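Local coordinates for protein DsbA-like disulfide oxidoreductase (PDB 6EEZ) that exchanges thiols and disulfides in substrate proteins, acting as a homotrimeric disulfide isomerase related to DsbA, at residues V8-I13 against I164-F169; I36-L41 against I67-P72; K56-D61 against V177-V182. All coordinates share one frame; numbering follows the deposited sequence.

Interaction 1 (V8-I13 against I164-F169)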
# COMPACT_ATOMS: atom_id res chain seq x y z
N VAL A 8 17.16 12.12 10.69
CA VAL A 8 17.31 12.16 9.24
C VAL A 8 16.05 11.66 8.56
O VAL A 8 15.60 12.25 7.57
CB VAL A 8 18.52 11.31 8.76
CG1 VAL A 8 18.47 11.07 7.25
CG2 VAL A 8 19.85 12.00 9.15
N THR A 9 15.48 10.58 9.09
CA THR A 9 14.23 10.04 8.54
C THR A 9 13.11 11.09 8.54
O THR A 9 12.40 11.27 7.55
CB THR A 9 13.75 8.80 9.34
OG1 THR A 9 14.70 7.73 9.21
CG2 THR A 9 12.43 8.32 8.80
N LYS A 10 12.98 11.79 9.66
CA LYS A 10 12.04 12.88 9.77
C LYS A 10 12.27 13.98 8.71
O LYS A 10 11.31 14.42 8.06
CB LYS A 10 12.14 13.45 11.18
CG LYS A 10 11.26 14.63 11.44
CD LYS A 10 11.26 14.95 12.92
CE LYS A 10 10.47 16.22 13.19
NZ LYS A 10 11.23 17.44 12.75
N SER A 11 13.53 14.41 8.51
CA SER A 11 13.86 15.37 7.45
C SER A 11 13.49 14.83 6.05
O SER A 11 12.96 15.57 5.22
CB SER A 11 15.35 15.74 7.49
OG SER A 11 15.69 16.47 8.68
N LYS A 12 13.76 13.55 5.78
CA LYS A 12 13.43 12.99 4.47
C LYS A 12 11.91 12.97 4.26
O LYS A 12 11.43 13.33 3.19
CB LYS A 12 13.97 11.56 4.28
CG LYS A 12 15.49 11.43 4.08
CD LYS A 12 15.89 9.97 3.76
CE LYS A 12 17.34 9.87 3.33
NZ LYS A 12 17.83 8.47 3.50
N ILE A 13 11.17 12.56 5.27
CA ILE A 13 9.70 12.56 5.18
C ILE A 13 9.22 13.99 4.87
O ILE A 13 8.42 14.16 3.96
CB ILE A 13 9.06 11.98 6.47
CG1 ILE A 13 9.32 10.47 6.54
CG2 ILE A 13 7.52 12.21 6.50
CD1 ILE A 13 8.92 9.80 7.86
N ILE A 164 4.31 6.48 9.51
CA ILE A 164 3.25 7.17 10.25
C ILE A 164 3.82 8.47 10.80
O ILE A 164 4.75 8.45 11.60
CB ILE A 164 2.72 6.33 11.43
CG1 ILE A 164 2.31 4.92 10.97
CG2 ILE A 164 1.58 7.04 12.10
CD1 ILE A 164 1.92 3.98 12.15
N GLY A 165 3.23 9.59 10.41
CA GLY A 165 3.66 10.89 10.89
C GLY A 165 5.10 11.16 10.45
O GLY A 165 5.37 11.21 9.25
N ASP A 166 6.02 11.28 11.41
CA ASP A 166 7.43 11.54 11.10
C ASP A 166 8.30 10.32 11.35
O ASP A 166 9.53 10.42 11.42
CB ASP A 166 7.95 12.72 11.94
CG ASP A 166 7.80 12.50 13.43
OD1 ASP A 166 7.16 11.49 13.83
OD2 ASP A 166 8.29 13.35 14.22
N SER A 167 7.64 9.16 11.45
CA SER A 167 8.30 7.89 11.73
C SER A 167 8.22 6.88 10.60
O SER A 167 7.28 6.86 9.81
CB SER A 167 7.71 7.27 12.99
OG SER A 167 7.95 8.11 14.11
N LEU A 168 9.20 5.99 10.53
CA LEU A 168 9.23 5.01 9.47
C LEU A 168 9.55 3.68 10.12
O LEU A 168 10.58 3.52 10.76
CB LEU A 168 10.25 5.40 8.39
CG LEU A 168 10.14 4.71 7.02
CD1 LEU A 168 10.83 5.52 5.91
CD2 LEU A 168 10.76 3.38 7.12
N PHE A 169 8.60 2.75 9.97
CA PHE A 169 8.69 1.40 10.53
C PHE A 169 8.99 0.38 9.44
O PHE A 169 8.28 0.33 8.45
CB PHE A 169 7.38 1.03 11.24
CG PHE A 169 7.05 1.94 12.39
CD1 PHE A 169 7.59 1.71 13.64
CD2 PHE A 169 6.21 3.01 12.20
CE1 PHE A 169 7.28 2.55 14.70
CE2 PHE A 169 5.90 3.85 13.25
CZ PHE A 169 6.44 3.61 14.50
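Thr-9, Lys-10 and Ile-13, on one side of helix 3-15, pack against the tight turn of the hairpin that joins strands 161-164 and 167-170. It is a type II' turn with Gly-165 and Asp-166 at its corners, and Ile-164 and Ser-167 close it by bonding in both directions through their backbone N and O atoms. Ile-13 packs on the backbone of the turn. Ile-13 CG2, anti to the backbone N, rests 3.6 Å from Gly-165 O, while Ile-13 CD1 lies over the next peptide, 3.6 Å from Asp-166 C and 3.9 Å from Ser-167 N. One helical turn earlier, the methyl Thr-9 CG2 sits 3.7 Å from Leu-168 CB, the two side chains crossing at about a right angle. Lys-10 contributes its aliphatic shaft rather than its charge: CD lies 3.6 Å from Asp-166 OD2, but the bend at the last torsion carries NZ off, to 5.2 Å from that oxygen. The carboxylate instead forms its salt bridge through OD1 with Lys-181, which also takes a hydrogen bond with Ser-167 OG. The N-terminal helix is thus laid against an outer strand of the sheet by van der Waals contacts, with no hydrogen bond between the two segments; Ile-13 and Leu-168 both touch Ile-163 of strand 161-164, while helix 175-185 packs on Ile-164 and Phe-169.

Interaction 2 (I36-L41 against I67-P72)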
# COMPACT_ATOMS: atom_id res chain seq x y z
N ILE A 36 -1.81 10.25 9.45
CA ILE A 36 -1.84 9.57 8.17
C ILE A 36 -0.74 8.51 8.11
O ILE A 36 0.45 8.81 8.29
CB ILE A 36 -1.67 10.59 7.03
CG1 ILE A 36 -2.79 11.63 7.12
CG2 ILE A 36 -1.63 9.92 5.68
CD1 ILE A 36 -2.63 12.79 6.19
N ALA A 37 -1.13 7.27 7.88
CA ALA A 37 -0.18 6.19 7.68
C ALA A 37 -0.02 5.94 6.19
O ALA A 37 -0.99 6.07 5.43
CB ALA A 37 -0.64 4.95 8.39
N VAL A 38 1.19 5.61 5.75
CA VAL A 38 1.46 5.31 4.35
C VAL A 38 2.23 3.99 4.23
O VAL A 38 3.40 3.90 4.61
CB VAL A 38 2.24 6.43 3.67
CG1 VAL A 38 2.25 6.22 2.17
CG2 VAL A 38 1.64 7.82 4.03
N GLY A 39 1.55 2.96 3.70
CA GLY A 39 2.09 1.61 3.69
C GLY A 39 2.65 1.27 2.32
O GLY A 39 2.02 1.60 1.32
N PHE A 40 3.83 0.65 2.30
CA PHE A 40 4.51 0.25 1.06
C PHE A 40 4.65 -1.27 1.01
O PHE A 40 5.32 -1.84 1.86
CB PHE A 40 5.89 0.90 0.94
CG PHE A 40 5.85 2.40 0.80
CD1 PHE A 40 5.70 3.21 1.91
CD2 PHE A 40 5.96 3.00 -0.45
CE1 PHE A 40 5.68 4.59 1.79
CE2 PHE A 40 5.93 4.36 -0.58
CZ PHE A 40 5.79 5.17 0.55
N LEU A 41 4.03 -1.90 0.01
CA LEU A 41 3.86 -3.36 -0.03
C LEU A 41 4.07 -3.95 -1.44
O LEU A 41 3.77 -3.33 -2.45
CB LEU A 41 2.45 -3.75 0.46
CG LEU A 41 2.30 -4.08 1.96
CD1 LEU A 41 2.43 -2.87 2.97
CD2 LEU A 41 0.98 -4.82 2.20
N ILE A 67 -2.91 5.25 3.56
CA ILE A 67 -2.68 5.30 2.12
C ILE A 67 -1.91 4.05 1.70
O ILE A 67 -0.99 3.63 2.39
CB ILE A 67 -1.90 6.57 1.74
CG1 ILE A 67 -2.71 7.79 2.16
CG2 ILE A 67 -1.58 6.61 0.25
CD1 ILE A 67 -1.99 9.08 2.00
N PHE A 68 -2.29 3.47 0.56
CA PHE A 68 -1.68 2.23 0.05
C PHE A 68 -0.77 2.54 -1.12
O PHE A 68 -1.22 3.05 -2.16
CB PHE A 68 -2.74 1.22 -0.40
CG PHE A 68 -3.68 0.81 0.69
CD1 PHE A 68 -3.33 -0.18 1.61
CD2 PHE A 68 -4.92 1.41 0.81
CE1 PHE A 68 -4.20 -0.57 2.62
CE2 PHE A 68 -5.82 1.02 1.83
CZ PHE A 68 -5.44 0.03 2.74
N ARG A 69 0.52 2.25 -0.95
CA ARG A 69 1.49 2.36 -2.03
C ARG A 69 1.93 1.01 -2.54
O ARG A 69 2.67 0.29 -1.88
CB ARG A 69 2.69 3.15 -1.58
CG ARG A 69 2.35 4.59 -1.37
CD ARG A 69 1.79 5.17 -2.65
NE ARG A 69 1.99 6.59 -2.65
CZ ARG A 69 2.95 7.24 -3.29
NH1 ARG A 69 3.81 6.61 -4.06
NH2 ARG A 69 3.00 8.55 -3.18
N ASP A 70 1.45 0.69 -3.73
CA ASP A 70 1.77 -0.56 -4.40
C ASP A 70 3.17 -0.42 -4.98
O ASP A 70 3.37 0.35 -5.92
CB ASP A 70 0.73 -0.87 -5.48
CG ASP A 70 -0.58 -1.33 -4.89
OD1 ASP A 70 -0.62 -2.45 -4.33
OD2 ASP A 70 -1.57 -0.58 -4.96
N ALA A 71 4.13 -1.13 -4.40
CA ALA A 71 5.54 -0.99 -4.77
C ALA A 71 6.11 -2.33 -5.16
O ALA A 71 6.93 -2.90 -4.44
CB ALA A 71 6.33 -0.38 -3.64
N PRO A 72 5.66 -2.86 -6.30
CA PRO A 72 6.15 -4.15 -6.78
C PRO A 72 7.66 -4.10 -7.09
O PRO A 72 8.08 -3.26 -7.90
CB PRO A 72 5.32 -4.39 -8.04
CG PRO A 72 4.95 -3.02 -8.50
CD PRO A 72 4.75 -2.23 -7.26
O HOH W 1 1.84 -3.96 -4.56
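Phe-40 and Arg-69 pack tightly across these paired strands. Both side chains leave the same face of the sheet and lie side by side: Arg-69 CB comes over the ring, 3.5 Å from Phe-40 CD2, and Arg-69 CG makes a CH-pi contact 4.1 Å from the Phe-40 ring centroid. Beyond CG the arginine bends (chi2 -57°), and its guanidinium plane stands 47° from the ring; NH1 bonds to Ser-147 OG and the group makes a cation-pi contact with Tyr-25. Val-38 fills the next place on this face, its CG1 lying 3.9 Å from Arg-69 CG, and at the beginning of the pair Ile-36 CG2 meets Ile-67 CD1 at 3.8 Å.

The strands run parallel, in register Val-38 to Ile-67 and Phe-40 to Arg-69. Five backbone hydrogen bonds alternate between them, from Ile-67 N to Ala-37 O at the start to Ala-71 N to Leu-41 O at the finish. They are neighbours in the sheet of a thioredoxin fold, joined by a beta-alpha-beta crossover through helices 46-50 and 52-60. That crossover carries the Cys-45–Cys-48 disulfide, whose residues the Leu-41 side chain touches.

The opposite face is looser between the strands. Gly-39 brings no side chain there, and Phe-68 turns instead to the rings of Tyr-66, Tyr-96 and His-100. Toward the C-terminal end a water takes over: it donates to Leu-41 O and to Asp-70 OD1, each at 2.9 Å, giving the leucine carbonyl a second donor beside Ala-71 N. The other carboxylate oxygen, Asp-70 OD2, is hydrogen-bonded to Tyr-96 OH.

Interaction 3 (K56-D61 against V177-V182)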
# COMPACT_ATOMS: atom_id res chain seq x y z
N LYS A 56 -5.29 -4.26 8.52
CA LYS A 56 -6.74 -4.23 8.64
C LYS A 56 -7.17 -3.70 10.02
O LYS A 56 -7.98 -2.78 10.10
CB LYS A 56 -7.32 -5.62 8.40
CG LYS A 56 -8.81 -5.63 8.20
CD LYS A 56 -9.26 -7.01 7.89
CE LYS A 56 -10.75 -7.12 7.83
NZ LYS A 56 -11.10 -8.47 7.30
N GLN A 57 -6.61 -4.25 11.09
CA GLN A 57 -6.97 -3.83 12.43
C GLN A 57 -6.59 -2.37 12.70
O GLN A 57 -7.36 -1.64 13.33
CB GLN A 57 -6.33 -4.76 13.47
CG GLN A 57 -7.00 -6.13 13.49
CD GLN A 57 -6.31 -7.14 14.39
OE1 GLN A 57 -5.21 -6.90 14.89
NE2 GLN A 57 -6.95 -8.28 14.61
N LEU A 58 -5.43 -1.93 12.20
CA LEU A 58 -4.97 -0.56 12.45
C LEU A 58 -5.88 0.44 11.77
O LEU A 58 -6.17 1.50 12.32
CB LEU A 58 -3.54 -0.38 11.95
CG LEU A 58 -2.77 0.81 12.53
CD1 LEU A 58 -2.50 0.60 14.03
CD2 LEU A 58 -1.46 1.04 11.74
N ILE A 59 -6.33 0.08 10.57
CA ILE A 59 -7.33 0.86 9.84
C ILE A 59 -8.69 0.88 10.59
O ILE A 59 -9.30 1.93 10.74
CB ILE A 59 -7.47 0.29 8.38
CG1 ILE A 59 -6.21 0.65 7.57
CG2 ILE A 59 -8.67 0.85 7.67
CD1 ILE A 59 -6.19 0.09 6.17
N ASN A 60 -9.13 -0.27 11.11
CA ASN A 60 -10.47 -0.38 11.70
C ASN A 60 -10.53 0.29 13.07
O ASN A 60 -11.61 0.71 13.50
CB ASN A 60 -10.90 -1.85 11.80
CG ASN A 60 -12.38 -2.02 12.10
OD1 ASN A 60 -13.23 -1.27 11.59
ND2 ASN A 60 -12.72 -3.01 12.94
N ASP A 61 -9.40 0.41 13.76
CA ASP A 61 -9.30 1.27 14.96
C ASP A 61 -9.94 2.67 14.79
O ASP A 61 -10.37 3.27 15.76
CB ASP A 61 -7.83 1.48 15.36
CG ASP A 61 -7.19 0.23 15.91
OD1 ASP A 61 -7.89 -0.80 16.03
OD2 ASP A 61 -5.97 0.28 16.22
N VAL A 177 3.14 -1.47 18.63
CA VAL A 177 4.07 -0.36 18.43
C VAL A 177 3.43 0.67 17.54
O VAL A 177 3.49 1.88 17.80
CB VAL A 177 5.37 -0.84 17.81
CG1 VAL A 177 6.28 0.36 17.43
CG2 VAL A 177 6.06 -1.78 18.77
N LEU A 178 2.81 0.20 16.47
CA LEU A 178 2.08 1.06 15.58
C LEU A 178 0.94 1.77 16.31
O LEU A 178 0.72 2.96 16.12
CB LEU A 178 1.54 0.27 14.39
CG LEU A 178 2.58 -0.48 13.55
CD1 LEU A 178 1.86 -1.16 12.40
CD2 LEU A 178 3.72 0.42 12.99
N ARG A 179 0.24 1.05 17.19
CA ARG A 179 -0.91 1.64 17.89
C ARG A 179 -0.52 2.75 18.88
O ARG A 179 -1.22 3.75 19.01
CB ARG A 179 -1.72 0.55 18.63
CG ARG A 179 -2.72 -0.18 17.73
CD ARG A 179 -3.49 -1.26 18.48
NE ARG A 179 -4.62 -1.76 17.67
CZ ARG A 179 -5.28 -2.89 17.92
NH1 ARG A 179 -4.92 -3.65 18.95
NH2 ARG A 179 -6.27 -3.27 17.13
N LYS A 180 0.59 2.54 19.58
CA LYS A 180 1.12 3.53 20.51
C LYS A 180 1.56 4.81 19.77
O LYS A 180 1.31 5.92 20.23
CB LYS A 180 2.29 2.93 21.30
CG LYS A 180 3.02 3.90 22.24
CD LYS A 180 4.01 3.20 23.17
CE LYS A 180 5.45 3.72 22.96
NZ LYS A 180 6.37 3.37 24.10
N LYS A 181 2.21 4.65 18.61
CA LYS A 181 2.60 5.80 17.82
C LYS A 181 1.38 6.56 17.33
O LYS A 181 1.34 7.79 17.40
CB LYS A 181 3.46 5.39 16.63
CG LYS A 181 3.89 6.55 15.74
CD LYS A 181 4.91 7.46 16.39
CE LYS A 181 5.23 8.63 15.46
NZ LYS A 181 6.38 9.51 15.84
N VAL A 182 0.39 5.84 16.83
CA VAL A 182 -0.87 6.46 16.43
C VAL A 182 -1.55 7.22 17.56
O VAL A 182 -2.11 8.28 17.35
CB VAL A 182 -1.86 5.42 15.90
CG1 VAL A 182 -3.29 6.02 15.80
CG2 VAL A 182 -1.41 4.90 14.57
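Asp-61 OD2 accepts a hydrogen bond from Arg-179 NE at 2.8 Å, the shorter half of a two-point salt bridge. Its partner oxygen, Asp-61 OD1, takes the second bond, from Arg-179 NH2 at 3.2 Å. The guanidinium is therefore gripped side-on, through NE and one terminal nitrogen, and each carboxylate oxygen offers its syn lone pair. The fit is not flat: the two planes stand 33° apart, and both bonds are bent, the N-H...O angle being 147° at NE and 135° at NH2. Two bonds to two oxygens nevertheless restrain the rotation of both groups. The arginine chain runs extended from CG to NE, crossing the aspartate at about a right angle, and Gln-57 CB lies 4.0 Å from Arg-179 NH2.

These residues belong to helices 52-60 and 175-185, which pack on the same face of the sheet in the thioredoxin fold. Over these segments they run in roughly the same direction, their axes 10.9 Å apart at closest approach.

Beneath the ion pair lies an apolar layer built round Leu-58. The two methyls of Leu-58 divide the work. Leu-58 CD1 packs 3.8 Å from Arg-179 CG, on the shaft of the arginine. More loosely, Leu-58 CD1 lies 4.5 Å from Val-182 CG2. Leu-58 CD2 meets Leu-178 CD1 at 4.0 Å, the leucines crossing at about a right angle. Leu-58 also touches Leu-175, earlier on the second helix. Ile-64, in the loop after helix 52-60, packs against both Leu-58 and Val-182.

Overall arrangement
From the N terminus, residues 8-13 open interaction 1 on the first helix, 36-41 open interaction 2 on a central strand, and 56-61 open interaction 3. Interaction 2 closes first, at 67-72, and so falls wholly within the long loop that interaction 1 completes at 164-169. Interaction 3 closes last, at 177-182, so that it crosses both others. Interactions 1 and 2 share the sheet and meet where Ile-164 packs on Ala-37. Phe-68 touches Ile-59 to join interactions 2 and 3, while Lys-181 and Phe-169 link interactions 1 and 3. Together they tie the N-terminal helix, the sheet and two helices on one of its faces.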